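Local coordinates for tripartite terminase subunit 3 (Human herpesvirus 5, PDB 3N4P), which probably powers, with its terminase partners, translocation of viral DNA into empty capsids and carries the DNA-cutting nuclease activity in the C-terminal domain modelled here, at residues 114-119 with 212-217; 61-66 with 122-127; 82-87 with 118-123. All coordinates share one frame; numbering follows the deposited sequence.

Contact 1: residues 114-119 with 212-217; sequences AECAAH and SYTIKL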
loop_
_atom_site.group_PDB
_atom_site.type_symbol
_atom_site.label_atom_id
_atom_site.label_comp_id
_atom_site.label_asym_id
_atom_site.label_seq_id
_atom_site.Cartn_x
_atom_site.Cartn_y
_atom_site.Cartn_z
ATOM N N ALA B 114 -9.531 -1.506 -29.085
ATOM C CA ALA B 114 -8.152 -1.947 -29.170
ATOM C C ALA B 114 -7.164 -0.877 -28.703
ATOM O O ALA B 114 -6.227 -1.221 -27.946
ATOM C CB ALA B 114 -7.799 -2.365 -30.596
ATOM N N GLU B 115 -7.333 0.347 -29.238
ATOM C CA GLU B 115 -6.652 1.580 -28.784
ATOM C C GLU B 115 -6.757 1.895 -27.260
ATOM O O GLU B 115 -5.830 2.438 -26.659
ATOM C CB GLU B 115 -7.231 2.772 -29.464
ATOM C CG GLU B 115 -7.098 2.827 -31.026
ATOM C CD GLU B 115 -5.638 2.866 -31.525
ATOM O OE1 GLU B 115 -5.431 3.212 -32.719
ATOM O OE2 GLU B 115 -4.702 2.563 -30.725
ATOM N N CYS B 116 -7.892 1.625 -26.636
ATOM C CA CYS B 116 -7.953 1.941 -25.242
ATOM C C CYS B 116 -7.157 0.845 -24.471
ATOM O O CYS B 116 -6.466 1.113 -23.430
ATOM C CB CYS B 116 -9.392 2.033 -24.814
ATOM S SG CYS B 116 -9.625 1.547 -23.113
ATOM N N ALA B 117 -7.168 -0.382 -25.001
ATOM C CA ALA B 117 -6.383 -1.467 -24.362
ATOM C C ALA B 117 -4.885 -1.191 -24.548
ATOM O O ALA B 117 -4.082 -1.323 -23.620
ATOM C CB ALA B 117 -6.771 -2.793 -24.912
ATOM N N ALA B 118 -4.529 -0.787 -25.753
ATOM C CA ALA B 118 -3.172 -0.566 -26.100
ATOM C C ALA B 118 -2.577 0.615 -25.369
ATOM O O ALA B 118 -1.425 0.550 -24.975
ATOM C CB ALA B 118 -3.047 -0.306 -27.671
ATOM N N HIS B 119 -3.301 1.730 -25.310
ATOM C CA HIS B 119 -2.854 2.893 -24.573
ATOM C C HIS B 119 -2.583 2.539 -23.094
ATOM O O HIS B 119 -1.557 2.944 -22.497
ATOM C CB HIS B 119 -3.961 3.926 -24.685
ATOM C CG HIS B 119 -3.590 5.278 -24.209
ATOM N ND1 HIS B 119 -2.278 5.698 -24.093
ATOM C CD2 HIS B 119 -4.357 6.319 -23.809
ATOM C CE1 HIS B 119 -2.257 6.949 -23.655
ATOM N NE2 HIS B 119 -3.504 7.349 -23.476
ATOM N N SER B 212 -5.118 4.045 -15.484
ATOM C CA SER B 212 -6.484 3.901 -15.945
ATOM C C SER B 212 -7.035 5.140 -16.595
ATOM O O SER B 212 -7.518 6.002 -15.889
ATOM C CB SER B 212 -7.408 3.620 -14.786
ATOM O OG SER B 212 -8.722 3.531 -15.333
ATOM N N TYR B 213 -7.036 5.214 -17.921
ATOM C CA TYR B 213 -7.431 6.441 -18.588
ATOM C C TYR B 213 -8.950 6.610 -18.616
ATOM O O TYR B 213 -9.441 7.729 -18.772
ATOM C CB TYR B 213 -6.876 6.495 -20.015
ATOM C CG TYR B 213 -5.367 6.642 -19.997
ATOM C CD1 TYR B 213 -4.540 5.556 -20.323
ATOM C CD2 TYR B 213 -4.770 7.888 -19.688
ATOM C CE1 TYR B 213 -3.171 5.680 -20.341
ATOM C CE2 TYR B 213 -3.374 8.040 -19.678
ATOM C CZ TYR B 213 -2.568 6.908 -20.006
ATOM O OH TYR B 213 -1.183 7.014 -20.049
ATOM N N THR B 214 -9.714 5.519 -18.482
ATOM C CA THR B 214 -11.166 5.648 -18.619
ATOM C C THR B 214 -11.822 5.740 -17.250
ATOM O O THR B 214 -13.014 6.069 -17.174
ATOM C CB THR B 214 -11.828 4.428 -19.330
ATOM O OG1 THR B 214 -11.598 3.254 -18.557
ATOM C CG2 THR B 214 -11.264 4.256 -20.742
ATOM N N ILE B 215 -11.097 5.397 -16.151
ATOM C CA ILE B 215 -11.692 5.495 -14.838
ATOM C C ILE B 215 -11.160 6.654 -13.977
ATOM O O ILE B 215 -11.926 7.216 -13.206
ATOM C CB ILE B 215 -11.536 4.128 -14.069
ATOM C CG1 ILE B 215 -12.196 2.993 -14.877
ATOM C CG2 ILE B 215 -12.116 4.181 -12.624
ATOM C CD1 ILE B 215 -11.683 1.563 -14.351
ATOM N N LYS B 216 -9.848 6.947 -14.021
ATOM C CA LYS B 216 -9.225 7.821 -12.999
ATOM C C LYS B 216 -9.804 9.196 -12.872
ATOM O O LYS B 216 -9.808 9.790 -11.742
ATOM C CB LYS B 216 -7.726 8.035 -13.235
ATOM C CG LYS B 216 -6.877 7.074 -12.409
ATOM C CD LYS B 216 -5.712 7.742 -11.567
ATOM C CE LYS B 216 -4.309 7.579 -12.191
ATOM N NZ LYS B 216 -4.060 6.202 -12.785
ATOM N N LEU B 217 -10.304 9.742 -13.986
ATOM C CA LEU B 217 -10.904 11.048 -13.903
ATOM C C LEU B 217 -12.255 11.144 -13.191
ATOM O O LEU B 217 -12.665 12.291 -12.862
ATOM C CB LEU B 217 -10.987 11.802 -15.291
ATOM C CG LEU B 217 -9.728 11.923 -16.189
ATOM C CD1 LEU B 217 -10.106 12.732 -17.459
ATOM C CD2 LEU B 217 -8.540 12.617 -15.494
#
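His-119 and Tyr-213 form an offset aromatic stack between the solvent-facing side of helix 109-127 and the loop that follows strand 204-211 in this RNase H-like nuclease domain. Ring centroids are 4.0 Å apart and the planes only 4° from parallel. Tyr-213 CE1 lies over the middle of the imidazole, and His-119 NE2 over the middle of the phenol ring, the two atoms 3.6 Å apart. The histidine reaches the loop because CG is anti to the backbone N (chi1 -169°), which carries the ring out beyond the helix. The two side chains cross at about a right angle, although their ring planes nearly match.

The apolar part is slighter: one helical turn earlier, Cys-116 SG meets the methyl of Thr-214.

The polar bonds lie within the loop and to its neighbours, none between the two segments. Glu-98 OE2 and OE1 accept from the backbone N atoms of Tyr-213 and Thr-214, and Thr-214 OG1 is bonded to His-99 N. The phenol oxygen of Tyr-213 probably hydrogen-bonds to Ser-123 OG, farther along the helix, although the modelled separation is too short to take literally. Ser-212 forms an ST motif, Ile-215 N donating to Ser-212 OG at 3.1 Å.

Contact 2: residues 61-66 with 122-127; sequences KTLYVY and ISVLSL
Leu-63 on the strand and Leu-125 on the helix bring their CA atoms to 8.4 Å, the closest pair of CA atoms across the two segments, so side chains alone bridge the space between them.

Leu-63 does most of the bridging. It leaves the strand pointing at the helix, and its chi1 of -137° is well away from a staggered value, leaving the isobutyl end leaning onto two successive helix residues. CD1 is the branch that touches both. Leu-63 CD1 meets Val-124 CG1 at 3.8 Å. Just behind it, Leu-63 CG is 4.1 Å from the same methyl, Val-124 CG1. Val-124 offers CG1 because that methyl is anti to the backbone N (chi1 169°), and the two side chains meet at a slant. Leu-125 comes from the flank: it leaves the helix along the interface, and its extended chain brings CD2 to 4.4 Å from Leu-63 CD1, a looser touch. One leucine methyl thus touches both helix residues, from neighbouring directions, with no hydrogen bond across the contact.

Strand 62-67 runs between strand 80-88, antiparallel to it, and strand 133-138, parallel to it, in the central sheet of the RNase H-like fold. The backbone of Leu-63 itself is hydrogen-bonded to Glu-133 and Arg-135 of the parallel neighbour. Its side chain also packs on Leu-131 and Leu-134, and Val-124 on Val-211 of strand 204-211. Helix 109-127 therefore covers one face of the sheet here, while helix 256-267 packs against Tyr-66 on the other.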
loop_
_atom_site.group_PDB
_atom_site.type_symbol
_atom_site.label_atom_id
_atom_site.label_comp_id
_atom_site.label_asym_id
_atom_site.label_seq_id
_atom_site.Cartn_x
_atom_site.Cartn_y
_atom_site.Cartn_z
ATOM N N LYS B 61 8.301 -10.723 -14.922
ATOM C CA LYS B 61 8.624 -9.866 -16.053
ATOM C C LYS B 61 7.558 -9.880 -17.143
ATOM O O LYS B 61 7.682 -9.204 -18.179
ATOM C CB LYS B 61 10.023 -10.191 -16.589
ATOM C CG LYS B 61 10.996 -10.194 -15.424
ATOM C CD LYS B 61 12.423 -10.199 -15.895
ATOM C CE LYS B 61 13.274 -9.610 -14.781
ATOM N NZ LYS B 61 14.648 -10.229 -14.790
ATOM N N THR B 62 6.495 -10.615 -16.884
ATOM C CA THR B 62 5.460 -10.722 -17.843
ATOM C C THR B 62 4.199 -9.998 -17.436
ATOM O O THR B 62 3.660 -10.265 -16.392
ATOM C CB THR B 62 5.151 -12.199 -18.135
ATOM O OG1 THR B 62 6.297 -12.781 -18.738
ATOM C CG2 THR B 62 4.021 -12.301 -19.154
ATOM N N LEU B 63 3.698 -9.123 -18.304
ATOM C CA LEU B 63 2.379 -8.482 -18.108
ATOM C C LEU B 63 1.263 -9.380 -18.680
ATOM O O LEU B 63 1.229 -9.621 -19.865
ATOM C CB LEU B 63 2.347 -7.153 -18.894
ATOM C CG LEU B 63 1.779 -5.887 -18.331
ATOM C CD1 LEU B 63 1.194 -4.838 -19.371
ATOM C CD2 LEU B 63 0.886 -6.082 -17.038
ATOM N N TYR B 64 0.347 -9.868 -17.878
ATOM C CA TYR B 64 -0.812 -10.619 -18.368
ATOM C C TYR B 64 -1.978 -9.640 -18.527
ATOM O O TYR B 64 -2.309 -8.906 -17.571
ATOM C CB TYR B 64 -1.187 -11.738 -17.343
ATOM C CG TYR B 64 -0.099 -12.777 -17.286
ATOM C CD1 TYR B 64 1.017 -12.590 -16.473
ATOM C CD2 TYR B 64 -0.111 -13.883 -18.162
ATOM C CE1 TYR B 64 2.094 -13.564 -16.450
ATOM C CE2 TYR B 64 0.960 -14.884 -18.168
ATOM C CZ TYR B 64 2.065 -14.688 -17.315
ATOM O OH TYR B 64 3.136 -15.580 -17.324
ATOM N N VAL B 65 -2.623 -9.609 -19.683
ATOM C CA VAL B 65 -3.843 -8.811 -19.764
ATOM C C VAL B 65 -5.073 -9.579 -20.309
ATOM O O VAL B 65 -4.947 -10.448 -21.135
ATOM C CB VAL B 65 -3.669 -7.426 -20.611
ATOM C CG1 VAL B 65 -2.222 -7.012 -20.960
ATOM C CG2 VAL B 65 -4.615 -7.355 -21.715
ATOM N N TYR B 66 -6.273 -9.150 -19.952
ATOM C CA TYR B 66 -7.458 -9.785 -20.483
ATOM C C TYR B 66 -8.446 -8.718 -20.804
ATOM O O TYR B 66 -8.631 -7.810 -20.002
ATOM C CB TYR B 66 -8.091 -10.578 -19.338
ATOM C CG TYR B 66 -9.382 -11.239 -19.651
ATOM C CD1 TYR B 66 -9.408 -12.521 -20.220
ATOM C CD2 TYR B 66 -10.597 -10.643 -19.306
ATOM C CE1 TYR B 66 -10.633 -13.192 -20.465
ATOM C CE2 TYR B 66 -11.820 -11.289 -19.567
ATOM C CZ TYR B 66 -11.824 -12.559 -20.137
ATOM O OH TYR B 66 -13.012 -13.205 -20.375
ATOM N N ILE B 122 0.881 0.380 -23.053
ATOM C CA ILE B 122 2.029 1.233 -23.304
ATOM C C ILE B 122 2.374 2.068 -22.066
ATOM O O ILE B 122 3.549 2.151 -21.700
ATOM C CB ILE B 122 1.791 2.087 -24.563
ATOM C CG1 ILE B 122 1.644 1.186 -25.808
ATOM C CG2 ILE B 122 2.900 3.223 -24.825
ATOM C CD1 ILE B 122 0.721 1.970 -26.901
ATOM N N SER B 123 1.385 2.659 -21.376
ATOM C CA SER B 123 1.733 3.406 -20.168
ATOM C C SER B 123 2.303 2.478 -19.097
ATOM O O SER B 123 3.211 2.871 -18.388
ATOM C CB SER B 123 0.533 4.138 -19.586
ATOM O OG SER B 123 0.061 5.048 -20.580
ATOM N N VAL B 124 1.723 1.292 -18.948
ATOM C CA VAL B 124 2.181 0.356 -17.969
ATOM C C VAL B 124 3.614 -0.058 -18.273
ATOM O O VAL B 124 4.424 -0.111 -17.336
ATOM C CB VAL B 124 1.334 -0.880 -17.910
ATOM C CG1 VAL B 124 2.040 -2.017 -17.014
ATOM C CG2 VAL B 124 -0.036 -0.578 -17.327
ATOM N N LEU B 125 3.926 -0.375 -19.538
ATOM C CA LEU B 125 5.274 -0.812 -19.874
ATOM C C LEU B 125 6.266 0.298 -19.549
ATOM O O LEU B 125 7.307 0.058 -18.975
ATOM C CB LEU B 125 5.391 -1.180 -21.394
ATOM C CG LEU B 125 4.636 -2.490 -21.673
ATOM C CD1 LEU B 125 4.730 -2.780 -23.117
ATOM C CD2 LEU B 125 5.150 -3.687 -20.818
ATOM N N SER B 126 5.898 1.511 -19.916
ATOM C CA SER B 126 6.620 2.731 -19.594
ATOM C C SER B 126 6.926 2.919 -18.101
ATOM O O SER B 126 8.037 3.331 -17.738
ATOM C CB SER B 126 5.729 3.880 -19.998
ATOM O OG SER B 126 6.514 4.988 -20.297
ATOM N N LEU B 127 5.939 2.668 -17.246
ATOM C CA LEU B 127 6.157 2.775 -15.807
ATOM C C LEU B 127 6.956 1.624 -15.141
ATOM O O LEU B 127 7.489 1.810 -14.054
ATOM C CB LEU B 127 4.839 2.975 -15.053
ATOM C CG LEU B 127 4.212 4.334 -15.308
ATOM C CD1 LEU B 127 2.674 4.287 -15.001
ATOM C CD2 LEU B 127 4.941 5.298 -14.430
#

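Contact 3: residues 82-87 with 118-123; sequences VAAVGA and AHMIIS
Met-120 reaches from helix 109-127 to the sheet and sets its terminal methyl on two residues of strand 80-88. CE lies 3.5 Å from Ala-84 CB, tighter than an ordinary carbon-carbon contact, and 3.7 Å from Val-82 CG1. The sulfur stands a little farther back, with SD 4.1 Å from Ala-84 CB. An almost extended start to the chain (chi1 166°) takes the thioether toward the sheet, and a bend at the last torsion (chi3 80°) turns the methyl onto the strand. The valine and methionine side chains run past each other in opposite directions.

Behind this first shell, the short segments of helix and strand run nearly parallel, their axes 9.6 Å apart and crossing at -22°. Val-82 and Ala-84 face the helix, while the intervening Ala-83 turns the other way and packs on Ala-260 and Val-261 of helix 256-267. Strands 62-67 and 91-100 hold this strand from its two edges, and Ala-84 and Val-82 also touch Leu-63 and Leu-67. Farther out, the side chain of Val-82 is about 8 Å from that of Asp-68, which binds magnesium together with Glu-139 and is a predicted nuclease residue.

Nothing polar joins the two segments: the contact is apolar packing, through van der Waals contact and burial away from water, between a flexible thioether and small aliphatic groups.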
loop_
_atom_site.group_PDB
_atom_site.type_symbol
_atom_site.label_atom_id
_atom_site.label_comp_id
_atom_site.label_asym_id
_atom_site.label_seq_id
_atom_site.Cartn_x
_atom_site.Cartn_y
_atom_site.Cartn_z
ATOM N N VAL B 82 -10.927 -4.267 -19.133
ATOM C CA VAL B 82 -9.511 -4.556 -19.407
ATOM C C VAL B 82 -8.759 -4.550 -18.035
ATOM O O VAL B 82 -8.999 -3.688 -17.200
ATOM C CB VAL B 82 -8.844 -3.489 -20.318
ATOM C CG1 VAL B 82 -7.548 -4.013 -20.955
ATOM C CG2 VAL B 82 -9.802 -3.022 -21.408
ATOM N N ALA B 83 -7.889 -5.533 -17.826
ATOM C CA ALA B 83 -7.033 -5.599 -16.668
ATOM C C ALA B 83 -5.658 -6.088 -17.067
ATOM O O ALA B 83 -5.480 -6.956 -17.945
ATOM C CB ALA B 83 -7.624 -6.543 -15.593
ATOM N N ALA B 84 -4.682 -5.559 -16.338
ATOM C CA ALA B 84 -3.285 -5.833 -16.573
ATOM C C ALA B 84 -2.639 -6.095 -15.224
ATOM O O ALA B 84 -2.603 -5.179 -14.373
ATOM C CB ALA B 84 -2.632 -4.624 -17.269
ATOM N N VAL B 85 -2.131 -7.338 -15.069
ATOM C CA VAL B 85 -1.513 -7.887 -13.859
ATOM C C VAL B 85 -0.149 -8.584 -14.073
ATOM O O VAL B 85 0.172 -9.027 -15.181
ATOM C CB VAL B 85 -2.464 -8.850 -13.118
ATOM C CG1 VAL B 85 -3.909 -8.290 -13.077
ATOM C CG2 VAL B 85 -2.483 -10.121 -13.813
ATOM N N GLY B 86 0.679 -8.638 -13.015
ATOM C CA GLY B 86 2.021 -9.247 -13.054
ATOM C C GLY B 86 2.312 -9.811 -11.662
ATOM O O GLY B 86 1.723 -9.352 -10.672
ATOM N N ALA B 87 3.264 -10.718 -11.561
ATOM C CA ALA B 87 3.556 -11.317 -10.305
ATOM C C ALA B 87 4.500 -10.463 -9.466
ATOM O O ALA B 87 5.364 -9.746 -9.992
ATOM C CB ALA B 87 4.072 -12.718 -10.505
ATOM N N ALA B 118 -4.529 -0.787 -25.753
ATOM C CA ALA B 118 -3.172 -0.566 -26.100
ATOM C C ALA B 118 -2.577 0.615 -25.369
ATOM O O ALA B 118 -1.425 0.550 -24.975
ATOM C CB ALA B 118 -3.047 -0.306 -27.671
ATOM N N HIS B 119 -3.301 1.730 -25.310
ATOM C CA HIS B 119 -2.854 2.893 -24.573
ATOM C C HIS B 119 -2.583 2.539 -23.094
ATOM O O HIS B 119 -1.557 2.944 -22.497
ATOM C CB HIS B 119 -3.961 3.926 -24.685
ATOM C CG HIS B 119 -3.590 5.278 -24.209
ATOM N ND1 HIS B 119 -2.278 5.698 -24.093
ATOM C CD2 HIS B 119 -4.357 6.319 -23.809
ATOM C CE1 HIS B 119 -2.257 6.949 -23.655
ATOM N NE2 HIS B 119 -3.504 7.349 -23.476
ATOM N N MET B 120 -3.438 1.742 -22.479
ATOM C CA MET B 120 -3.141 1.372 -21.090
ATOM C C MET B 120 -1.830 0.555 -20.996
ATOM O O MET B 120 -1.008 0.806 -20.109
ATOM C CB MET B 120 -4.258 0.546 -20.504
ATOM C CG MET B 120 -3.836 -0.189 -19.140
ATOM S SD MET B 120 -4.889 -1.598 -18.810
ATOM C CE MET B 120 -4.245 -2.898 -19.847
ATOM N N ILE B 121 -1.681 -0.454 -21.851
ATOM C CA ILE B 121 -0.483 -1.315 -21.918
ATOM C C ILE B 121 0.852 -0.559 -22.117
ATOM O O ILE B 121 1.819 -0.855 -21.406
ATOM C CB ILE B 121 -0.644 -2.368 -23.059
ATOM C CG1 ILE B 121 -1.659 -3.448 -22.623
ATOM C CG2 ILE B 121 0.732 -3.010 -23.479
ATOM C CD1 ILE B 121 -2.334 -4.061 -23.977
ATOM N N ILE B 122 0.881 0.380 -23.053
ATOM C CA ILE B 122 2.029 1.233 -23.304
ATOM C C ILE B 122 2.374 2.068 -22.066
ATOM O O ILE B 122 3.549 2.151 -21.700
ATOM C CB ILE B 122 1.791 2.087 -24.563
ATOM C CG1 ILE B 122 1.644 1.186 -25.808
ATOM C CG2 ILE B 122 2.900 3.223 -24.825
ATOM C CD1 ILE B 122 0.721 1.970 -26.901
ATOM N N SER B 123 1.385 2.659 -21.376
ATOM C CA SER B 123 1.733 3.406 -20.168
ATOM C C SER B 123 2.303 2.478 -19.097
ATOM O O SER B 123 3.211 2.871 -18.388
ATOM C CB SER B 123 0.533 4.138 -19.586
ATOM O OG SER B 123 0.061 5.048 -20.580
#

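In the fold
All three contacts draw on helix 109-127. Contacts 2 and 3 use the side of the helix that faces the sheet, contact 1 a more exposed flank. Contacts 2 and 3 are core: their centres are only 4 Å apart, and their strands, 62-67 and 80-88, are antiparallel neighbours joined by backbone bonds such as Tyr-64 N to Val-85 O. Both are purely aliphatic or thioether packing on the same face of the sheet. Contact 1 lies at the surface, where the same helix meets a loop, and its chemistry changes accordingly to stacked rings flanked by polar groups. Ala-117, from the helix turn of contact 1, packs on Val-82, linking the surface contact to the core.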